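Local coordinates for manganese-free pseudocatalase from Thermus thermophilus, a protein that probably breaks down hydrogen peroxide as a manganese catalase, a family whose subunits each bind two manganese ions and one calcium ion, in two crystal structures: PDB 2CWL (chain A, 1.65 Å), residues G35-L40 and G72-V77; PDB 6KK8 (chain B, 1.37 Å), residues G35-L40 and G72-V77. Structure 2 is superposed on structure 1 by the backbone atoms of these residues (RMSD 0.11 Å); each is numbered along its deposited sequence.

Structure 1 (2CWL).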
loop_
_atom_site.group_PDB
_atom_site.type_symbol
_atom_site.label_atom_id
_atom_site.label_comp_id
_atom_site.label_asym_id
_atom_site.label_seq_id
_atom_site.Cartn_x
_atom_site.Cartn_y
_atom_site.Cartn_z
ATOM N N GLY A 35 12.992 -8.523 -8.106
ATOM C CA GLY A 35 14.002 -9.141 -7.265
ATOM C C GLY A 35 13.793 -10.644 -7.211
ATOM O O GLY A 35 12.839 -11.163 -7.792
ATOM N N GLU A 36 14.678 -11.350 -6.512
ATOM C CA GLU A 36 14.580 -12.801 -6.415
ATOM C C GLU A 36 13.325 -13.272 -5.677
ATOM O O GLU A 36 12.896 -14.412 -5.848
ATOM C CB GLU A 36 15.841 -13.374 -5.755
ATOM C CG GLU A 36 17.140 -13.137 -6.548
ATOM C CD GLU A 36 17.155 -13.817 -7.915
ATOM O OE1 GLU A 36 16.229 -14.596 -8.215
ATOM O OE2 GLU A 36 18.104 -13.578 -8.695
ATOM N N MET A 37 12.737 -12.408 -4.850
ATOM C CA MET A 37 11.507 -12.777 -4.150
ATOM C C MET A 37 10.390 -12.951 -5.177
ATOM O O MET A 37 9.482 -13.762 -4.993
ATOM C CB MET A 37 11.096 -11.693 -3.149
ATOM C CG MET A 37 11.747 -11.800 -1.783
ATOM S SD MET A 37 11.125 -13.201 -0.816
ATOM C CE MET A 37 9.483 -12.605 -0.382
ATOM N N SER A 38 10.458 -12.181 -6.258
ATOM C CA SER A 38 9.442 -12.262 -7.299
ATOM C C SER A 38 9.597 -13.489 -8.175
ATOM O O SER A 38 8.612 -14.155 -8.489
ATOM C CB SER A 38 9.458 -11.001 -8.161
ATOM O OG SER A 38 8.991 -9.902 -7.405
ATOM N N THR A 39 10.823 -13.798 -8.583
ATOM C CA THR A 39 11.004 -14.991 -9.392
ATOM C C THR A 39 10.612 -16.187 -8.524
ATOM O O THR A 39 9.918 -17.098 -8.982
ATOM C CB THR A 39 12.456 -15.121 -9.898
ATOM O OG1 THR A 39 13.368 -14.724 -8.867
ATOM C CG2 THR A 39 12.663 -14.232 -11.113
ATOM N N LEU A 40 11.020 -16.164 -7.258
ATOM C CA LEU A 40 10.678 -17.251 -6.343
ATOM C C LEU A 40 9.172 -17.457 -6.192
ATOM O O LEU A 40 8.652 -18.538 -6.462
ATOM C CB LEU A 40 11.269 -16.997 -4.951
ATOM C CG LEU A 40 10.677 -17.860 -3.824
ATOM C CD1 LEU A 40 10.993 -19.330 -4.065
ATOM C CD2 LEU A 40 11.235 -17.413 -2.481
ATOM N N GLY A 72 17.152 -20.660 -3.157
ATOM C CA GLY A 72 18.572 -20.453 -2.953
ATOM C C GLY A 72 18.960 -19.063 -3.418
ATOM O O GLY A 72 19.910 -18.465 -2.908
ATOM N N HIS A 73 18.218 -18.537 -4.388
ATOM C CA HIS A 73 18.508 -17.205 -4.892
ATOM C C HIS A 73 18.193 -16.134 -3.849
ATOM O O HIS A 73 19.023 -15.261 -3.611
ATOM C CB HIS A 73 17.741 -16.931 -6.193
ATOM C CG HIS A 73 18.262 -17.695 -7.373
ATOM N ND1 HIS A 73 17.895 -17.404 -8.669
ATOM C CD2 HIS A 73 19.129 -18.734 -7.454
ATOM C CE1 HIS A 73 18.515 -18.224 -9.498
ATOM N NE2 HIS A 73 19.269 -19.043 -8.787
ATOM N N ILE A 74 17.019 -16.182 -3.216
ATOM C CA ILE A 74 16.738 -15.161 -2.208
ATOM C C ILE A 74 17.724 -15.298 -1.053
ATOM O O ILE A 74 18.141 -14.303 -0.466
ATOM C CB ILE A 74 15.276 -15.211 -1.647
ATOM C CG1 ILE A 74 14.989 -16.548 -0.958
ATOM C CG2 ILE A 74 14.280 -14.935 -2.769
ATOM C CD1 ILE A 74 13.726 -16.516 -0.098
ATOM N N GLU A 75 18.112 -16.533 -0.742
ATOM C CA GLU A 75 19.064 -16.776 0.340
ATOM C C GLU A 75 20.406 -16.121 0.023
ATOM O O GLU A 75 21.022 -15.494 0.886
ATOM C CB GLU A 75 19.261 -18.285 0.547
ATOM C CG GLU A 75 20.342 -18.642 1.568
ATOM C CD GLU A 75 20.540 -20.144 1.720
ATOM O OE1 GLU A 75 20.279 -20.885 0.746
ATOM O OE2 GLU A 75 20.974 -20.579 2.807
ATOM N N LEU A 76 20.854 -16.264 -1.219
ATOM C CA LEU A 76 22.132 -15.699 -1.632
ATOM C C LEU A 76 22.133 -14.173 -1.627
ATOM O O LEU A 76 23.103 -13.554 -1.187
ATOM C CB LEU A 76 22.510 -16.213 -3.024
ATOM C CG LEU A 76 23.903 -15.829 -3.529
ATOM C CD1 LEU A 76 24.970 -16.390 -2.592
ATOM C CD2 LEU A 76 24.095 -16.366 -4.939
ATOM N N VAL A 77 21.059 -13.562 -2.116
ATOM C CA VAL A 77 20.998 -12.103 -2.134
ATOM C C VAL A 77 20.915 -11.577 -0.703
ATOM O O VAL A 77 21.525 -10.560 -0.373
ATOM C CB VAL A 77 19.797 -11.592 -2.964
ATOM C CG1 VAL A 77 19.764 -10.071 -2.951
ATOM C CG2 VAL A 77 19.919 -12.082 -4.400
#

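Structure 2 (6KK8). With MN3 (manganese (III) ion), chain C; O (oxygen atom), chain D; O (oxygen atom), chain E.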
loop_
_atom_site.group_PDB
_atom_site.type_symbol
_atom_site.label_atom_id
_atom_site.label_comp_id
_atom_site.label_asym_id
_atom_site.label_seq_id
_atom_site.Cartn_x
_atom_site.Cartn_y
_atom_site.Cartn_z
ATOM N N GLY B 35 12.938 -8.486 -8.267
ATOM C CA GLY B 35 13.922 -9.165 -7.444
ATOM C C GLY B 35 13.651 -10.657 -7.304
ATOM O O GLY B 35 12.703 -11.225 -7.854
ATOM N N GLU B 36 14.538 -11.309 -6.558
ATOM C CA GLU B 36 14.475 -12.762 -6.407
ATOM C C GLU B 36 13.244 -13.227 -5.647
ATOM O O GLU B 36 12.792 -14.349 -5.862
ATOM C CB GLU B 36 15.767 -13.278 -5.758
ATOM C CG GLU B 36 17.030 -12.997 -6.572
ATOM C CD GLU B 36 17.023 -13.635 -7.909
ATOM O OE1 GLU B 36 16.729 -14.820 -7.987
ATOM O OE2 GLU B 36 17.261 -12.943 -8.918
ATOM N N MET B 37 12.681 -12.405 -4.772
ATOM C CA MET B 37 11.406 -12.780 -4.159
ATOM C C MET B 37 10.327 -12.914 -5.210
ATOM O O MET B 37 9.457 -13.778 -5.099
ATOM C CB MET B 37 10.921 -11.726 -3.151
ATOM C CG MET B 37 11.589 -11.802 -1.809
ATOM S SD MET B 37 11.010 -13.201 -0.830
ATOM C CE MET B 37 9.371 -12.656 -0.462
ATOM N N SER B 38 10.381 -12.104 -6.267
ATOM C CA SER B 38 9.374 -12.205 -7.308
ATOM C C SER B 38 9.579 -13.429 -8.185
ATOM O O SER B 38 8.604 -14.114 -8.510
ATOM C CB SER B 38 9.373 -10.951 -8.169
ATOM O OG SER B 38 8.892 -9.885 -7.381
ATOM N N THR B 39 10.799 -13.715 -8.625
ATOM C CA THR B 39 10.968 -14.945 -9.392
ATOM C C THR B 39 10.585 -16.160 -8.561
ATOM O O THR B 39 9.843 -17.031 -9.026
ATOM C CB THR B 39 12.360 -15.066 -9.980
ATOM O OG1 THR B 39 13.316 -14.928 -8.939
ATOM C CG2 THR B 39 12.598 -13.998 -11.033
ATOM N N LEU B 40 11.043 -16.212 -7.310
ATOM C CA LEU B 40 10.673 -17.290 -6.403
ATOM C C LEU B 40 9.166 -17.443 -6.315
ATOM O O LEU B 40 8.616 -18.517 -6.546
ATOM C CB LEU B 40 11.237 -17.016 -5.005
ATOM C CG LEU B 40 10.659 -17.911 -3.903
ATOM C CD1 LEU B 40 10.956 -19.390 -4.139
ATOM C CD2 LEU B 40 11.208 -17.472 -2.569
ATOM N N GLY B 72 17.155 -20.722 -3.135
ATOM C CA GLY B 72 18.560 -20.458 -2.862
ATOM C C GLY B 72 19.021 -19.108 -3.351
ATOM O O GLY B 72 20.018 -18.578 -2.858
ATOM N N HIS B 73 18.301 -18.509 -4.312
ATOM C CA HIS B 73 18.653 -17.160 -4.765
ATOM C C HIS B 73 18.238 -16.090 -3.765
ATOM O O HIS B 73 19.010 -15.155 -3.528
ATOM C CB HIS B 73 18.062 -16.851 -6.143
ATOM C CG HIS B 73 18.653 -17.674 -7.238
ATOM N ND1 HIS B 73 18.386 -17.450 -8.571
ATOM C CD2 HIS B 73 19.509 -18.731 -7.194
ATOM C CE1 HIS B 73 19.035 -18.340 -9.304
ATOM N NE2 HIS B 73 19.725 -19.127 -8.492
ATOM N N ILE B 74 17.055 -16.194 -3.145
ATOM C CA ILE B 74 16.762 -15.219 -2.088
ATOM C C ILE B 74 17.773 -15.350 -0.971
ATOM O O ILE B 74 18.180 -14.355 -0.381
ATOM C CB ILE B 74 15.306 -15.244 -1.569
ATOM C CG1 ILE B 74 14.907 -16.562 -0.889
ATOM C CG2 ILE B 74 14.335 -14.888 -2.682
ATOM C CD1 ILE B 74 13.673 -16.394 -0.015
ATOM N N GLU B 75 18.192 -16.582 -0.667
ATOM C CA GLU B 75 19.182 -16.831 0.372
ATOM C C GLU B 75 20.512 -16.162 0.029
ATOM O O GLU B 75 21.135 -15.527 0.881
ATOM C CB GLU B 75 19.338 -18.348 0.496
ATOM C CG GLU B 75 20.289 -18.764 1.620
ATOM C CD GLU B 75 20.463 -20.264 1.740
ATOM O OE1 GLU B 75 20.196 -20.970 0.746
ATOM O OE2 GLU B 75 20.881 -20.686 2.838
ATOM N N LEU B 76 20.944 -16.277 -1.223
ATOM C CA LEU B 76 22.221 -15.727 -1.648
ATOM C C LEU B 76 22.190 -14.204 -1.639
ATOM O O LEU B 76 23.156 -13.550 -1.233
ATOM C CB LEU B 76 22.529 -16.275 -3.043
ATOM C CG LEU B 76 23.909 -15.964 -3.590
ATOM C CD1 LEU B 76 24.969 -16.625 -2.721
ATOM C CD2 LEU B 76 24.063 -16.440 -5.029
ATOM N N VAL B 77 21.102 -13.602 -2.101
ATOM C CA VAL B 77 21.015 -12.138 -2.108
ATOM C C VAL B 77 20.950 -11.599 -0.683
ATOM O O VAL B 77 21.596 -10.595 -0.346
ATOM C CB VAL B 77 19.856 -11.634 -2.986
ATOM C CG1 VAL B 77 19.770 -10.123 -2.930
ATOM C CG2 VAL B 77 20.017 -12.107 -4.418
HETATM MN MN MN3 C . 16.978 -16.080 -9.506
HETATM O O O D . 15.620 -15.307 -10.825
HETATM O O O E . 18.588 -14.958 -10.471
#

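Structure 1 (2CWL)
The predicted manganese site of a ferritin-like helical bundle holds this contact, where Glu36 meets His73 between antiparallel helices 36-49 and 57-85. The entry is the manganese-free form. Glu36 CG lies anti to the carbonyl carbon and the chain bends at chi2 (-63°), which brings the carboxylate to His73. Glu36 OE1 lies 3.3 Å from His73 ND1, in the ring plane at the ring edge, and the pair fits a hydrogen bond. The approach is from above the carboxylate plane, with an N-H...O angle of 144°. With no metal modelled, this bond may merely reflect the shape of the site. Glu36 OE2 has a salt bridge to Lys162, and His73 NE2 is bonded to Glu69. Thr39 OG1 is within hydrogen-bonding reach of Glu36 OE1 at 2.9 Å and Glu36 O at 3.1 Å, and is also hydrogen-bonded to Glu70. Glu36 CG touches Val77 CG2 at 3.7 Å. Ile74 CG2 packs on Glu36 CB at 3.7 Å and on Met37 SD. Leu40 CD2 meets Ile74 CD1 at 3.6 Å. Phe48 of the second subunit packs on Ile74.

Structure 2 (6KK8)
At the manganese site Glu36 and His73 both bind one manganese(III) ion, each giving it one atom. Glu36 CG lies anti to the carbonyl carbon and the chain bends at chi2 (-61°), which brings the carboxylate to His73. Glu36 OE1 is 2.0 Å from the manganese and His73 ND1 is 2.2 Å from it. Two oxygen atoms, one in chain D and one in chain E, belong to the same shell, and Glu70 is a further ligand. Glu36 OE1 lies in the ring plane at the edge of His73, 3.2 Å from ND1, but as co-ligands the two are not hydrogen-bonded. Glu36 OE2 has a salt bridge to Lys162, and His73 NE2 is bonded to Glu69. Thr39 OG1 is within hydrogen-bonding reach of the chain D oxygen at 3.0 Å and Glu36 O at 3.2 Å. Glu36 CG touches Val77 CG2 at 3.8 Å. Ile74 CG2 packs on Glu36 CB at 3.8 Å and on Met37 SD. Leu40 CD2 meets Ile74 CD1 at 3.7 Å. Phe48 of the second subunit packs on Ile74.

What differs
No residue is exchanged within these segments; the difference is the bound group. A manganese(III) ion is modelled beside Glu36(B), Thr39(B) and His73(B), and no ion or ligand is modelled at that place in structure 1. Glu36(B) OE1 and His73(B) ND1 each give the metal a bond, of 2.0 and 2.2 Å, so the ion bridges acid and ring. In structure 1 the same two atoms face each other, Glu36(A) OE1 to His73(A) ND1, in what may be a hydrogen bond or may merely reflect the shape of the site, where no ion is modelled. Two oxygen atoms of the metal shell are likewise in structure 2 alone. The CA atoms coincide within the error, and the side chains of Met37(A), Thr39(A), Leu40(A), His73(A), Ile74(A) and Val77(A) keep the places of their counterparts. The chain D oxygen touches Glu36(B) and Thr39(B) and is a possible acceptor for Thr39(B) OG1; it is not modelled in structure 1. The chain E oxygen touches Glu36(B) and His73(B), a contact likewise absent from structure 1.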